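Local coordinates for protein Myo-inositol phosphohydrolase (Mitsuokella multacida, PDB 4WU3) that probably removes phosphate groups from myo-inositol phosphates such as phytate by hydrolysis, as a phosphatase related to the protein tyrosine phosphatases, at residues A[230-233]-A[234-238]; A[100-103]-A[104-108]. The protein carries 2 engineered substitutions. All blocks are in the same frame, centred on the assembly; numbering follows the deposited sequence.

In the fold
Interaction 2 lies on helix 99-108 and interaction 1 on the turn that leads into strand 237-241, later in the chain; their centres are 20 Å apart and their nearest atoms about 6 Å, without touching. They are joined through one mixed sheet in which strand 237-241 runs between 91-94 and 116-122, parallel to both. Helix 99-108 belongs to the crossover from 91-94 to 116-122. Neighbouring residues of strand 116-122 serve both contacts: Tyr-117 packs on interaction 1, Phe-116 on interaction 2. Neither contact includes a residue of the inositol tetrakisphosphate pockets, such as that of His-214, Lys-288, Lys-289 and Tyr-297; a glycerol, probably from the crystallisation liquor, lies beside interaction 1.

Interaction 1 (A[230-233]-A[234-238]); sequences KSLP and KDAWL
The carboxylate of Asp-235 and the ring of Pro-233 meet aslant: OD1 of Asp-235 comes to 3.4 Å from CB of Pro-233, with the ring's CG farther from it. Asp-235 reaches back this way because its CG stands between the backbone N and the carbonyl carbon (chi1 58°). A second flat group is the peptide carbonyl of Pro-233. N of Ala-236 donates to O of Pro-233 at 3.0 Å, from well above the carbonyl plane (49° out of it) and with a bent N-H...O angle of 141°. This bond closes a type I beta turn from Pro-233 to Ala-236. The methyl of Ala-236 is held close by: its CB lies 3.2 Å from O of Pro-233 and 4.2 Å from CB of Leu-232. Beyond it, Leu-232 and Leu-238 meet tip to tip, CD1 of Leu-232 resting 3.8 Å from both CD1 and CD2 of Leu-238. Tyr-117 of strand 116-122 packs against Leu-232, Pro-233, Ala-236 and Leu-238, backing this apolar side. The turn connects helix 219-230 to central strand 237-241, a helix-to-strand passage of the PTP-like fold, in which such a strand typically runs into the phosphate-binding P-loop.

Interaction 2 (A[100-103]-A[104-108]); sequences KELE and AILKK
Leu-102 and Leu-106, one helical turn apart, cross at a slant, with CD1 of Leu-102 4.1 Å from CG of Leu-106 and CG of Leu-102 4.2 Å from CD1 of Leu-106. Their first torsions differ: CG of Leu-102 is anti to the backbone N (chi1 174°), whereas CG of Leu-106 lies beside its own N and sits 3.5 Å from O of Leu-102. That oxygen also accepts the nearly straight bond from N of Leu-106, at 2.8 Å. On the next flank, CG1 of Ile-105 lies 3.3 Å from O of Glu-101, which accepts the amide of Ile-105. Farther out, Met-198 and Val-199 pack on Leu-102, and Phe-116 receives both Ile-105 and Leu-106. Replacing Leu-106 by an alanine would probably open a gap beside Phe-116 and leave CD1 of Leu-102 without its neighbour one turn on. In the first turn, OE1 of Glu-101 accepts N of Ser-98, the side-chain half of a capping box. OE2 of Glu-103 is hydrogen-bonded to NE2 of His-202. The charge of buried Glu-101 is probably balanced by Arg-54, salt-bridged to OE2, which Gln-59 also bonds, while apolar packing seats the helix on strand 116-122 and helix 195-201.

Interaction 1 (A[230-233]-A[234-238])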
loop_
_atom_site.group_PDB
_atom_site.type_symbol
_atom_site.label_atom_id
_atom_site.label_comp_id
_atom_site.label_asym_id
_atom_site.label_seq_id
_atom_site.Cartn_x
_atom_site.Cartn_y
_atom_site.Cartn_z
ATOM N N LYS A 230 9.376 -17.347 -22.373
ATOM C CA LYS A 230 8.980 -17.947 -23.637
ATOM C C LYS A 230 10.155 -18.222 -24.570
ATOM O O LYS A 230 10.036 -19.010 -25.500
ATOM C CB LYS A 230 7.970 -17.044 -24.334
ATOM C CG LYS A 230 6.621 -17.025 -23.635
ATOM C CD LYS A 230 5.849 -15.753 -23.932
ATOM C CE LYS A 230 5.333 -15.742 -25.359
ATOM N NZ LYS A 230 4.564 -14.496 -25.634
ATOM N N SER A 231 11.289 -17.582 -24.320
ATOM C CA SER A 231 12.443 -17.767 -25.173
ATOM C C SER A 231 13.392 -18.821 -24.609
ATOM O O SER A 231 14.433 -19.070 -25.199
ATOM C CB SER A 231 13.190 -16.444 -25.351
ATOM O OG SER A 231 13.923 -16.128 -24.173
ATOM N N LEU A 232 13.042 -19.442 -23.482
ATOM C CA LEU A 232 13.949 -20.395 -22.844
ATOM C C LEU A 232 14.033 -21.708 -23.591
ATOM O O LEU A 232 13.054 -22.179 -24.129
ATOM C CB LEU A 232 13.517 -20.703 -21.417
ATOM C CG LEU A 232 13.766 -19.572 -20.445
ATOM C CD1 LEU A 232 13.180 -19.909 -19.080
ATOM C CD2 LEU A 232 15.256 -19.308 -20.372
ATOM N N PRO A 233 15.221 -22.303 -23.607
ATOM C CA PRO A 233 15.279 -23.646 -24.089
ATOM C C PRO A 233 14.546 -24.576 -23.153
ATOM O O PRO A 233 14.464 -24.363 -21.955
ATOM C CB PRO A 233 16.777 -23.967 -24.131
ATOM C CG PRO A 233 17.462 -22.886 -23.388
ATOM C CD PRO A 233 16.548 -21.706 -23.404
ATOM N N LYS A 234 13.993 -25.614 -23.712
ATOM C CA LYS A 234 13.249 -26.522 -22.910
ATOM C C LYS A 234 14.037 -27.135 -21.769
ATOM O O LYS A 234 13.443 -27.581 -20.819
ATOM C CB LYS A 234 12.768 -27.633 -23.795
ATOM C CG LYS A 234 11.418 -27.391 -24.399
ATOM C CD LYS A 234 11.182 -28.522 -25.361
ATOM C CE LYS A 234 9.767 -28.579 -25.872
ATOM N NZ LYS A 234 9.709 -29.701 -26.845
ATOM N N ASP A 235 15.347 -27.228 -21.839
ATOM C CA ASP A 235 16.009 -27.924 -20.769
ATOM C C ASP A 235 16.518 -26.950 -19.712
ATOM O O ASP A 235 17.413 -27.262 -18.926
ATOM C CB ASP A 235 17.140 -28.748 -21.342
ATOM C CG ASP A 235 18.143 -27.913 -22.091
ATOM O OD1 ASP A 235 17.804 -26.800 -22.535
ATOM O OD2 ASP A 235 19.290 -28.373 -22.245
ATOM N N ALA A 236 15.948 -25.761 -19.693
ATOM C CA ALA A 236 16.468 -24.699 -18.857
ATOM C C ALA A 236 16.136 -24.933 -17.389
ATOM O O ALA A 236 15.035 -25.356 -17.051
ATOM C CB ALA A 236 15.910 -23.364 -19.313
ATOM N N TRP A 237 17.096 -24.657 -16.518
ATOM C CA TRP A 237 16.847 -24.722 -15.097
ATOM C C TRP A 237 16.839 -23.300 -14.568
ATOM O O TRP A 237 17.777 -22.551 -14.795
ATOM C CB TRP A 237 17.912 -25.557 -14.392
ATOM C CG TRP A 237 17.623 -25.710 -12.949
ATOM C CD1 TRP A 237 17.794 -24.768 -11.988
ATOM C CD2 TRP A 237 17.088 -26.858 -12.299
ATOM N NE1 TRP A 237 17.400 -25.250 -10.775
ATOM C CE2 TRP A 237 16.951 -26.534 -10.935
ATOM C CE3 TRP A 237 16.690 -28.119 -12.735
ATOM C CZ2 TRP A 237 16.461 -27.439 -9.998
ATOM C CZ3 TRP A 237 16.187 -29.009 -11.810
ATOM C CH2 TRP A 237 16.083 -28.668 -10.457
ATOM N N LEU A 238 15.758 -22.938 -13.885
ATOM C CA LEU A 238 15.577 -21.596 -13.338
ATOM C C LEU A 238 15.763 -21.554 -11.825
ATOM O O LEU A 238 15.133 -22.304 -11.086
ATOM C CB LEU A 238 14.179 -21.078 -13.679
ATOM C CG LEU A 238 13.905 -20.807 -15.161
ATOM C CD1 LEU A 238 12.587 -20.062 -15.327
ATOM C CD2 LEU A 238 15.037 -20.017 -15.793
#

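Interaction 2 (A[100-103]-A[104-108])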
loop_
_atom_site.group_PDB
_atom_site.type_symbol
_atom_site.label_atom_id
_atom_site.label_comp_id
_atom_site.label_asym_id
_atom_site.label_seq_id
_atom_site.Cartn_x
_atom_site.Cartn_y
_atom_site.Cartn_z
ATOM N N LYS A 100 30.696 -19.039 -3.091
ATOM C CA LYS A 100 30.724 -20.443 -2.672
ATOM C C LYS A 100 29.317 -21.034 -2.538
ATOM O O LYS A 100 29.114 -22.232 -2.757
ATOM C CB LYS A 100 31.487 -20.608 -1.358
ATOM C CG LYS A 100 32.983 -20.349 -1.473
ATOM C CD LYS A 100 33.709 -20.664 -0.174
ATOM C CE LYS A 100 35.133 -20.127 -0.189
ATOM N NZ LYS A 100 35.921 -20.770 -1.264
ATOM N N GLU A 101 28.337 -20.211 -2.179
ATOM C CA GLU A 101 26.961 -20.716 -2.102
ATOM C C GLU A 101 26.409 -20.972 -3.503
ATOM O O GLU A 101 25.676 -21.934 -3.722
ATOM C CB GLU A 101 26.063 -19.765 -1.305
ATOM C CG GLU A 101 26.421 -19.719 0.178
ATOM C CD GLU A 101 25.710 -18.620 0.943
ATOM O OE1 GLU A 101 25.449 -17.532 0.370
ATOM O OE2 GLU A 101 25.435 -18.851 2.143
ATOM N N LEU A 102 26.778 -20.130 -4.462
ATOM C CA LEU A 102 26.394 -20.396 -5.846
ATOM C C LEU A 102 27.014 -21.720 -6.295
ATOM O O LEU A 102 26.345 -22.554 -6.917
ATOM C CB LEU A 102 26.816 -19.265 -6.784
ATOM C CG LEU A 102 26.580 -19.523 -8.280
ATOM C CD1 LEU A 102 25.103 -19.700 -8.594
ATOM C CD2 LEU A 102 27.161 -18.424 -9.150
ATOM N N GLU A 103 28.287 -21.919 -5.960
ATOM C CA GLU A 103 28.989 -23.148 -6.348
ATOM C C GLU A 103 28.268 -24.373 -5.777
ATOM O O GLU A 103 28.087 -25.376 -6.474
ATOM C CB GLU A 103 30.457 -23.088 -5.922
ATOM C CG GLU A 103 31.291 -22.187 -6.826
ATOM C CD GLU A 103 32.575 -21.691 -6.176
ATOM O OE1 GLU A 103 32.989 -22.230 -5.126
ATOM O OE2 GLU A 103 33.175 -20.745 -6.725
ATOM N N ALA A 104 27.807 -24.268 -4.535
ATOM C CA ALA A 104 27.011 -25.328 -3.932
ATOM C C ALA A 104 25.682 -25.538 -4.670
ATOM O O ALA A 104 25.233 -26.682 -4.841
ATOM C CB ALA A 104 26.753 -25.030 -2.468
ATOM N N ILE A 105 25.044 -24.444 -5.093
ATOM C CA ILE A 105 23.805 -24.552 -5.881
ATOM C C ILE A 105 24.050 -25.260 -7.223
ATOM O O ILE A 105 23.338 -26.184 -7.591
ATOM C CB ILE A 105 23.186 -23.173 -6.163
ATOM C CG1 ILE A 105 22.637 -22.559 -4.871
ATOM C CG2 ILE A 105 22.086 -23.307 -7.200
ATOM C CD1 ILE A 105 22.091 -21.157 -5.033
ATOM N N LEU A 106 25.070 -24.815 -7.945
ATOM C CA LEU A 106 25.413 -25.403 -9.233
ATOM C C LEU A 106 25.731 -26.896 -9.109
ATOM O O LEU A 106 25.352 -27.689 -9.964
ATOM C CB LEU A 106 26.596 -24.663 -9.848
ATOM C CG LEU A 106 26.288 -23.256 -10.341
ATOM C CD1 LEU A 106 27.531 -22.623 -10.939
ATOM C CD2 LEU A 106 25.162 -23.296 -11.350
ATOM N N LYS A 107 26.420 -27.277 -8.038
ATOM C CA LYS A 107 26.724 -28.681 -7.817
ATOM C C LYS A 107 25.433 -29.459 -7.593
ATOM O O LYS A 107 25.241 -30.542 -8.151
ATOM C CB LYS A 107 27.676 -28.869 -6.629
ATOM C CG LYS A 107 28.282 -30.265 -6.557
ATOM C CD LYS A 107 29.271 -30.422 -5.408
ATOM C CE LYS A 107 29.965 -31.779 -5.470
ATOM N NZ LYS A 107 30.640 -32.142 -4.191
ATOM N N LYS A 108 24.544 -28.903 -6.779
ATOM C CA LYS A 108 23.369 -29.638 -6.351
ATOM C C LYS A 108 22.349 -29.856 -7.461
ATOM O O LYS A 108 21.726 -30.913 -7.523
ATOM C CB LYS A 108 22.689 -28.936 -5.178
ATOM C CG LYS A 108 21.396 -29.614 -4.751
ATOM C CD LYS A 108 21.045 -29.287 -3.311
ATOM C CE LYS A 108 20.022 -30.266 -2.757
ATOM N NZ LYS A 108 20.659 -31.574 -2.439
#